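Local coordinates for probable GGDEF family protein (PDB 3NJA) that is of unknown function but contains a PAS domain that probably serves a sensory or regulatory role in a GGDEF-family protein, a class linked to cyclic di-GMP synthesis, at residues A49-D52 and A53-R57; D71-L75 and G76-F80; D62-R65 and V66-L70; E31-Q34 and A35-D38. All blocks are in the same frame, centred on the assembly; numbering follows the deposited sequence.

Interaction 1 of 4, residues A49-D52 and A53-R57; sequences ATED and AYFQR
The carbonyl oxygen of Asp-52 is gripped by two backbone N-H groups: Gln-56 N donates to Asp-52 O at 3.0 Å with an N-H...O angle of 157°, and Phe-55 N adds a weak, strongly bent bond to the same oxygen. This bifurcation lies in helix 51-56, one of the short helices of the PAS fold. One residue earlier, Phe-55 N also reaches Glu-51 O at 3.1 Å, in the carbonyl plane, so the Phe-55 N-H is shared between a good i+4 acceptor and a poorer i+3 one. The series begins with Tyr-54 N donating to Thr-50 O at 3.2 Å.

Thr-50 holds the N-cap position, but its hydroxyl does not cap Ala-53 N. With OG1 anti to the backbone N (chi1 178°), it is the methyl CG2 that is turned to Ala-53 N. Across the first turn, Glu-51 and Phe-55 run side by side in the same direction, their carboxylate and ring planes 38° apart. The ring of Phe-55 also takes a cation-pi contact from Arg-67 and packs on Val-66 and Leu-70 of helix 63-74, while Tyr-54 packs on Glu-98 of a second subunit. The Glu-51 chain, extended beyond CG, lies along the rim of the Phe-55 ring, with Glu-51 CG and Glu-51 OE1 each 3.7 Å from Phe-55 CE2.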
# COMPACT_ATOMS: atom_id res chain seq x y z
N ALA B 49 1.18 6.58 -30.00
CA ALA B 49 1.81 6.86 -28.70
C ALA B 49 1.03 7.86 -27.85
O ALA B 49 1.54 8.93 -27.52
CB ALA B 49 3.26 7.32 -28.87
N THR B 50 -0.21 7.51 -27.51
CA THR B 50 -1.04 8.31 -26.61
C THR B 50 -1.78 7.37 -25.67
O THR B 50 -1.86 6.17 -25.93
CB THR B 50 -2.10 9.12 -27.37
OG1 THR B 50 -2.90 9.85 -26.43
CG2 THR B 50 -3.01 8.19 -28.13
N GLU B 51 -2.33 7.91 -24.58
CA GLU B 51 -3.07 7.05 -23.67
C GLU B 51 -4.31 6.42 -24.35
O GLU B 51 -4.57 5.23 -24.17
CB GLU B 51 -3.45 7.73 -22.36
CG GLU B 51 -3.99 6.73 -21.33
CD GLU B 51 -4.18 7.32 -19.93
OE1 GLU B 51 -4.15 6.54 -18.94
OE2 GLU B 51 -4.36 8.56 -19.82
N ASP B 52 -5.06 7.20 -25.11
CA ASP B 52 -6.22 6.64 -25.80
C ASP B 52 -5.79 5.50 -26.70
O ASP B 52 -6.41 4.43 -26.69
CB ASP B 52 -6.99 7.65 -26.65
CG ASP B 52 -8.08 6.99 -27.48
OD1 ASP B 52 -8.94 6.30 -26.88
OD2 ASP B 52 -8.07 7.12 -28.73
N ALA B 53 -4.73 5.72 -27.47
CA ALA B 53 -4.24 4.70 -28.39
C ALA B 53 -4.04 3.40 -27.63
O ALA B 53 -4.35 2.32 -28.11
CB ALA B 53 -2.95 5.13 -29.03
N TYR B 54 -3.52 3.53 -26.42
CA TYR B 54 -3.28 2.38 -25.57
C TYR B 54 -4.61 1.68 -25.26
O TYR B 54 -4.70 0.45 -25.31
CB TYR B 54 -2.55 2.83 -24.30
CG TYR B 54 -2.83 2.02 -23.07
CD1 TYR B 54 -2.20 0.80 -22.87
CD2 TYR B 54 -3.71 2.48 -22.10
CE1 TYR B 54 -2.45 0.04 -21.73
CE2 TYR B 54 -3.95 1.74 -20.94
CZ TYR B 54 -3.32 0.52 -20.77
OH TYR B 54 -3.57 -0.21 -19.63
N PHE B 55 -5.65 2.46 -24.98
CA PHE B 55 -6.91 1.86 -24.57
C PHE B 55 -7.61 1.16 -25.73
O PHE B 55 -8.31 0.18 -25.51
CB PHE B 55 -7.80 2.91 -23.91
CG PHE B 55 -7.56 3.06 -22.44
CD1 PHE B 55 -7.98 2.08 -21.56
CD2 PHE B 55 -6.90 4.17 -21.94
CE1 PHE B 55 -7.74 2.21 -20.18
CE2 PHE B 55 -6.66 4.31 -20.57
CZ PHE B 55 -7.09 3.33 -19.69
N GLN B 56 -7.41 1.66 -26.95
CA GLN B 56 -7.91 1.01 -28.16
C GLN B 56 -7.27 -0.36 -28.38
O GLN B 56 -7.80 -1.19 -29.13
CB GLN B 56 -7.67 1.90 -29.40
CG GLN B 56 -8.40 3.23 -29.39
CD GLN B 56 -9.90 3.07 -29.16
OE1 GLN B 56 -10.50 3.85 -28.42
NE2 GLN B 56 -10.50 2.04 -29.78
N ARG B 57 -6.13 -0.60 -27.72
CA ARG B 57 -5.40 -1.86 -27.87
C ARG B 57 -5.69 -2.81 -26.70
O ARG B 57 -5.23 -3.96 -26.68
CB ARG B 57 -3.89 -1.62 -28.01
CG ARG B 57 -3.46 -1.04 -29.36
CD ARG B 57 -3.15 -2.14 -30.37
NE ARG B 57 -4.11 -2.19 -31.47
CZ ARG B 57 -4.33 -3.27 -32.23
NH1 ARG B 57 -3.65 -4.39 -32.01
NH2 ARG B 57 -5.23 -3.22 -33.21

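Interaction 2 of 4, residues D71-L75 and G76-F80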
# COMPACT_ATOMS: atom_id res chain seq x y z
N ASP B 71 -7.35 5.20 -11.68
CA ASP B 71 -7.90 6.34 -10.97
C ASP B 71 -7.92 6.09 -9.48
O ASP B 71 -7.69 6.99 -8.69
CB ASP B 71 -9.30 6.66 -11.47
CG ASP B 71 -9.31 7.17 -12.90
OD1 ASP B 71 -8.21 7.44 -13.45
OD2 ASP B 71 -10.40 7.30 -13.48
N ARG B 72 -8.19 4.85 -9.10
CA ARG B 72 -8.24 4.52 -7.69
C ARG B 72 -6.86 4.66 -7.01
O ARG B 72 -6.76 5.04 -5.85
CB ARG B 72 -8.81 3.13 -7.48
CG ARG B 72 -9.28 2.89 -6.07
CD ARG B 72 -10.04 1.59 -5.93
NE ARG B 72 -11.29 1.54 -6.69
CZ ARG B 72 -11.48 0.77 -7.75
NH1 ARG B 72 -10.48 -0.01 -8.19
NH2 ARG B 72 -12.65 0.77 -8.38
N HIS B 73 -5.80 4.36 -7.76
CA HIS B 73 -4.45 4.37 -7.22
C HIS B 73 -3.79 5.74 -7.31
O HIS B 73 -3.14 6.19 -6.37
CB HIS B 73 -3.58 3.34 -7.94
CG HIS B 73 -3.74 1.95 -7.42
ND1 HIS B 73 -4.82 1.15 -7.76
CD2 HIS B 73 -2.97 1.21 -6.59
CE1 HIS B 73 -4.70 -0.02 -7.15
NE2 HIS B 73 -3.59 -0.01 -6.44
N VAL B 74 -3.95 6.39 -8.45
CA VAL B 74 -3.37 7.71 -8.69
C VAL B 74 -4.12 8.81 -7.95
O VAL B 74 -3.52 9.80 -7.52
CB VAL B 74 -3.33 8.03 -10.23
CG1 VAL B 74 -4.65 7.73 -10.87
CG2 VAL B 74 -2.95 9.48 -10.49
N LEU B 75 -5.43 8.63 -7.77
CA LEU B 75 -6.29 9.72 -7.31
C LEU B 75 -7.13 9.37 -6.08
O LEU B 75 -7.71 10.26 -5.45
CB LEU B 75 -7.22 10.16 -8.44
CG LEU B 75 -7.01 11.59 -8.94
CD1 LEU B 75 -5.69 11.70 -9.71
CD2 LEU B 75 -8.19 12.03 -9.80
N GLY B 76 -7.20 8.09 -5.75
CA GLY B 76 -8.00 7.66 -4.63
C GLY B 76 -7.31 7.92 -3.30
O GLY B 76 -6.14 8.29 -3.26
N ASP B 77 -8.05 7.73 -2.21
CA ASP B 77 -7.45 7.80 -0.89
C ASP B 77 -6.47 6.65 -0.74
O ASP B 77 -6.78 5.52 -1.09
CB ASP B 77 -8.52 7.72 0.20
CG ASP B 77 -7.93 7.52 1.58
OD1 ASP B 77 -6.79 7.98 1.82
OD2 ASP B 77 -8.62 6.91 2.42
N ARG B 78 -5.28 6.95 -0.22
CA ARG B 78 -4.29 5.93 0.04
C ARG B 78 -3.84 6.09 1.48
O ARG B 78 -2.79 6.69 1.74
CB ARG B 78 -3.11 6.07 -0.92
CG ARG B 78 -3.48 5.81 -2.39
CD ARG B 78 -3.68 4.33 -2.67
NE ARG B 78 -2.42 3.65 -2.97
CZ ARG B 78 -2.24 2.34 -2.91
NH1 ARG B 78 -3.23 1.53 -2.55
NH2 ARG B 78 -1.05 1.82 -3.20
N PRO B 79 -4.63 5.54 2.41
CA PRO B 79 -4.44 5.89 3.82
C PRO B 79 -3.11 5.35 4.36
O PRO B 79 -2.50 4.47 3.75
CB PRO B 79 -5.64 5.23 4.52
CG PRO B 79 -6.41 4.51 3.44
CD PRO B 79 -5.50 4.37 2.27
N PHE B 80 -2.66 5.90 5.49
CA PHE B 80 -1.44 5.42 6.13
C PHE B 80 -1.31 5.83 7.59
O PHE B 80 -2.04 6.70 8.07
CB PHE B 80 -0.21 5.90 5.36
CG PHE B 80 -0.08 7.39 5.29
CD1 PHE B 80 0.81 8.06 6.12
CD2 PHE B 80 -0.85 8.12 4.39
CE1 PHE B 80 0.94 9.44 6.05
CE2 PHE B 80 -0.74 9.49 4.31
CZ PHE B 80 0.16 10.16 5.15
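Gly-76 meets the last turn of the helix through its backbone. Gly-76 N gives a weak bond to Arg-72 O at 3.1 Å, bent to 124° at the hydrogen, and Gly-76 CA approaches the same oxygen at 3.1 Å in a CA-H...O contact. Arg-72 O thus takes two neighbouring groups of one residue, just where Leu-75 has left helical backbone angles.

His-73 and Arg-78 bring the side chains together across this turn. The Arg-78 chain is bent at both chi2 and chi3 (-85°), which folds its guanidinium back against His-73. There His-73 CD2 stands over the centre of one guanidinium face, 3.9 Å from Arg-78 CZ, and the ring and guanidinium planes are inclined at 50°. In the PAS fold this is the exit from helix 63-74 into the loop that feeds strand 80-87. The imidazole is further fixed by a bond from His-73 ND1 to Glu-69 O and by stacking on Phe-80 of a second subunit. The Asp-77 carboxylate is bonded instead to His-101 ND1 and Ile-102 N on strand 93-104. Nearer the backbone, Arg-78 CG lies 4.0 Å from His-73 O.

Interaction 3 of 4, residues D62-R65 and V66-L70; sequences DRAR and VRREL
Arg-65 and Glu-69 form an i to i+4 salt bridge on helix 63-74, the long helix of this PAS domain. Arg-65 NE donates to Glu-69 OE1 at 3.1 Å and 156°; the acceptor lies near the guanidinium plane, but the nitrogen meets the carboxylate from above its plane. A bend at chi3 (78°) in the otherwise extended Arg-65 chain turns NE to Glu-69, and Arg-65 NH2 reaches back to Asp-62 OD2 at 3.4 Å, making a three-residue ionic network. A water is held by Glu-69 OE2 at 2.6 Å and, weakly, by Arg-65 NH1. The network extends between chains: Arg-65 NH1 also bonds Glu-83 O, and Asp-62 pairs with Arg-85, both of a second subunit.

Beneath these side chains runs the regular i to i+4 backbone bonding. Val-66 N to Asp-62 O, at 3.1 Å, is almost perfectly straight (177°), and Glu-69 N to Arg-65 O measures 2.9 Å.

Packing of a flat group on the backbone comes from Arg-68, whose NE pairs with Glu-83 of a third subunit and which lays one guanidinium face over Ala-64 C and Arg-65 CA. Its tip also comes to the Ala-64 methyl, with Arg-68 NH1 3.6 Å from Ala-64 CB.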
# COMPACT_ATOMS: atom_id res chain seq x y z
N ASP B 62 -12.08 -5.09 -20.59
CA ASP B 62 -11.20 -4.72 -19.48
C ASP B 62 -11.01 -3.20 -19.30
O ASP B 62 -10.53 -2.76 -18.25
CB ASP B 62 -9.83 -5.38 -19.64
CG ASP B 62 -9.84 -6.86 -19.29
OD1 ASP B 62 -8.90 -7.57 -19.72
OD2 ASP B 62 -10.79 -7.30 -18.59
N ARG B 63 -11.38 -2.41 -20.31
CA ARG B 63 -11.03 -0.98 -20.32
C ARG B 63 -11.61 -0.14 -19.18
O ARG B 63 -10.94 0.76 -18.66
CB ARG B 63 -11.40 -0.33 -21.65
CG ARG B 63 -10.69 -0.93 -22.85
CD ARG B 63 -11.18 -0.28 -24.12
NE ARG B 63 -10.66 -0.95 -25.30
CZ ARG B 63 -11.13 -0.75 -26.53
NH1 ARG B 63 -12.13 0.10 -26.74
NH2 ARG B 63 -10.59 -1.39 -27.56
N ALA B 64 -12.86 -0.40 -18.80
CA ALA B 64 -13.46 0.36 -17.72
C ALA B 64 -12.75 0.02 -16.41
O ALA B 64 -12.35 0.92 -15.66
CB ALA B 64 -14.94 0.08 -17.62
N ARG B 65 -12.61 -1.27 -16.15
CA ARG B 65 -11.98 -1.76 -14.94
C ARG B 65 -10.63 -1.09 -14.72
O ARG B 65 -10.37 -0.49 -13.68
CB ARG B 65 -11.77 -3.27 -15.03
CG ARG B 65 -11.78 -3.99 -13.67
CD ARG B 65 -11.14 -5.37 -13.79
NE ARG B 65 -9.69 -5.23 -13.80
CZ ARG B 65 -8.87 -5.83 -14.66
NH1 ARG B 65 -7.56 -5.62 -14.56
NH2 ARG B 65 -9.35 -6.63 -15.60
N VAL B 66 -9.77 -1.20 -15.73
CA VAL B 66 -8.44 -0.62 -15.69
C VAL B 66 -8.51 0.88 -15.42
O VAL B 66 -7.82 1.40 -14.54
CB VAL B 66 -7.70 -0.89 -17.00
CG1 VAL B 66 -6.56 0.08 -17.17
CG2 VAL B 66 -7.22 -2.34 -17.04
N ARG B 67 -9.36 1.59 -16.16
CA ARG B 67 -9.52 3.01 -15.90
C ARG B 67 -9.79 3.27 -14.42
O ARG B 67 -9.15 4.13 -13.82
CB ARG B 67 -10.59 3.64 -16.78
CG ARG B 67 -10.01 4.14 -18.10
CD ARG B 67 -10.99 5.01 -18.88
NE ARG B 67 -10.63 5.05 -20.30
CZ ARG B 67 -11.13 4.23 -21.22
NH1 ARG B 67 -12.02 3.29 -20.89
NH2 ARG B 67 -10.73 4.34 -22.48
N ARG B 68 -10.72 2.52 -13.84
CA ARG B 68 -11.06 2.70 -12.44
C ARG B 68 -9.88 2.36 -11.52
O ARG B 68 -9.65 3.06 -10.54
CB ARG B 68 -12.28 1.87 -12.06
CG ARG B 68 -13.58 2.44 -12.57
CD ARG B 68 -14.75 1.55 -12.18
NE ARG B 68 -14.55 0.13 -12.51
CZ ARG B 68 -15.20 -0.52 -13.48
NH1 ARG B 68 -16.09 0.12 -14.22
NH2 ARG B 68 -14.97 -1.81 -13.70
N GLU B 69 -9.15 1.30 -11.82
CA GLU B 69 -8.06 0.87 -10.96
C GLU B 69 -6.92 1.87 -10.97
O GLU B 69 -6.27 2.09 -9.95
CB GLU B 69 -7.55 -0.52 -11.35
CG GLU B 69 -8.57 -1.64 -11.08
CD GLU B 69 -8.02 -3.03 -11.36
OE1 GLU B 69 -8.76 -4.02 -11.15
OE2 GLU B 69 -6.86 -3.14 -11.80
N LEU B 70 -6.67 2.47 -12.13
CA LEU B 70 -5.69 3.55 -12.23
C LEU B 70 -6.17 4.68 -11.35
O LEU B 70 -5.51 5.05 -10.39
CB LEU B 70 -5.57 4.05 -13.66
CG LEU B 70 -5.07 2.98 -14.63
CD1 LEU B 70 -5.30 3.40 -16.09
CD2 LEU B 70 -3.59 2.69 -14.36
O HOH W 1 -5.29 -5.21 -12.27

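Interaction 4 of 4, residues E31-Q34 and A35-D38; sequences EWSQ and AVHD
This is an aromatic and polar contact at a strand-to-helix junction of the PAS fold, where strand 30-32 gives way, through the single residue Ser-33, to helix 34-40. Its aromatic half is carried by Trp-32, which meets two successive residues of the helix. The edge of the indole points to the face of His-37 in a T-shaped (edge-to-face) pair, with the six-membered ring and imidazole centroids 5.0 Å apart and the planes at 75°; the nearest indole atom, Trp-32 CE3, lies 3.7 Å from His-37 CE1. The rotation of the imidazole is fixed by a bond from His-37 ND1 to Thr-42 OG1. Val-36 places CG1 over the indole face in a CH-pi contact; CG1 is anti to the backbone N (chi1 172°), though the closeness of this approach in the model is doubtful.

The polar half starts the helix. Ser-33 is the N-cap, and its carbonyl takes Val-36 N at 2.8 Å, with the donor well above the carbonyl plane; a weak bond from His-37 N reaches the same oxygen. Across the first turn, Gln-34 NE2 donates to Asp-38 OD1 at 2.7 Å and 152°. That nitrogen approaches from above the carboxylate plane, the oxygen lying in the amide plane.

Around the junction, Trp-32 stacks on Phe-47 and meets Phe-40 at the end of helix 34-40, Trp-21 of strand 19-24 packs against it, and Val-36 touches Val-117 of a second subunit's strand 110-119.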
# COMPACT_ATOMS: atom_id res chain seq x y z
N GLU B 31 5.73 7.29 -23.95
CA GLU B 31 7.00 6.75 -24.45
C GLU B 31 7.06 5.25 -24.29
O GLU B 31 6.90 4.72 -23.19
CB GLU B 31 8.19 7.39 -23.74
CG GLU B 31 8.25 8.91 -23.83
CD GLU B 31 9.52 9.50 -23.20
OE1 GLU B 31 9.51 9.81 -21.97
OE2 GLU B 31 10.52 9.66 -23.93
N TRP B 32 7.31 4.55 -25.40
CA TRP B 32 7.47 3.11 -25.35
C TRP B 32 8.86 2.69 -25.77
O TRP B 32 9.40 3.23 -26.72
CB TRP B 32 6.46 2.43 -26.27
CG TRP B 32 5.13 2.27 -25.64
CD1 TRP B 32 4.74 2.72 -24.41
CD2 TRP B 32 4.00 1.59 -26.19
NE1 TRP B 32 3.43 2.37 -24.17
CE2 TRP B 32 2.96 1.67 -25.25
CE3 TRP B 32 3.77 0.92 -27.40
CZ2 TRP B 32 1.70 1.11 -25.47
CZ3 TRP B 32 2.52 0.37 -27.62
CH2 TRP B 32 1.50 0.46 -26.66
N SER B 33 9.44 1.74 -25.04
CA SER B 33 10.64 1.07 -25.53
C SER B 33 10.19 0.11 -26.62
O SER B 33 9.05 -0.33 -26.62
CB SER B 33 11.35 0.30 -24.41
OG SER B 33 10.63 -0.87 -24.06
N GLN B 34 11.07 -0.20 -27.56
CA GLN B 34 10.71 -1.13 -28.64
C GLN B 34 10.21 -2.45 -28.04
O GLN B 34 9.49 -3.20 -28.68
CB GLN B 34 11.87 -1.36 -29.61
CG GLN B 34 11.60 -2.38 -30.72
CD GLN B 34 10.51 -1.96 -31.69
OE1 GLN B 34 10.57 -0.88 -32.28
NE2 GLN B 34 9.51 -2.81 -31.86
N ALA B 35 10.60 -2.72 -26.80
CA ALA B 35 10.18 -3.94 -26.13
C ALA B 35 8.67 -3.98 -25.86
O ALA B 35 8.07 -5.05 -25.87
CB ALA B 35 10.96 -4.14 -24.84
N VAL B 36 8.08 -2.81 -25.62
CA VAL B 36 6.64 -2.70 -25.42
C VAL B 36 5.91 -2.90 -26.75
O VAL B 36 5.06 -3.78 -26.89
CB VAL B 36 6.24 -1.32 -24.85
CG1 VAL B 36 4.73 -1.17 -24.85
CG2 VAL B 36 6.81 -1.12 -23.43
N HIS B 37 6.28 -2.07 -27.72
CA HIS B 37 5.78 -2.21 -29.08
C HIS B 37 5.75 -3.67 -29.50
O HIS B 37 4.88 -4.08 -30.28
CB HIS B 37 6.65 -1.44 -30.05
CG HIS B 37 6.30 0.01 -30.14
ND1 HIS B 37 5.17 0.46 -30.78
CD2 HIS B 37 6.93 1.11 -29.66
CE1 HIS B 37 5.12 1.78 -30.70
NE2 HIS B 37 6.18 2.20 -30.02
N ASP B 38 6.71 -4.43 -28.99
CA ASP B 38 6.82 -5.83 -29.36
C ASP B 38 5.75 -6.66 -28.67
O ASP B 38 5.18 -7.57 -29.27
CB ASP B 38 8.22 -6.38 -29.05
CG ASP B 38 9.27 -5.90 -30.04
OD1 ASP B 38 8.90 -5.36 -31.11
OD2 ASP B 38 10.48 -6.05 -29.75

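All four contacts are local, and they follow the chain in the order 4, 1, 3, 2. Interactions 1, 3 and 4 are partly buried, whereas interaction 2 is a surface contact. Interactions 2 and 3 share helix 63-74. Interaction 1 touches interaction 3, where helix 51-56 packs against helix 63-74. Chemistry changes with place: aromatic packing dominates at the strand-helix junction of interaction 4, backbone bonding in interaction 1, ionic pairing in interaction 3, and a histidine-guanidinium contact in interaction 2. Each has neighbours in a second subunit, consistent with an intertwined assembly in which helices of one chain pack on strands of another.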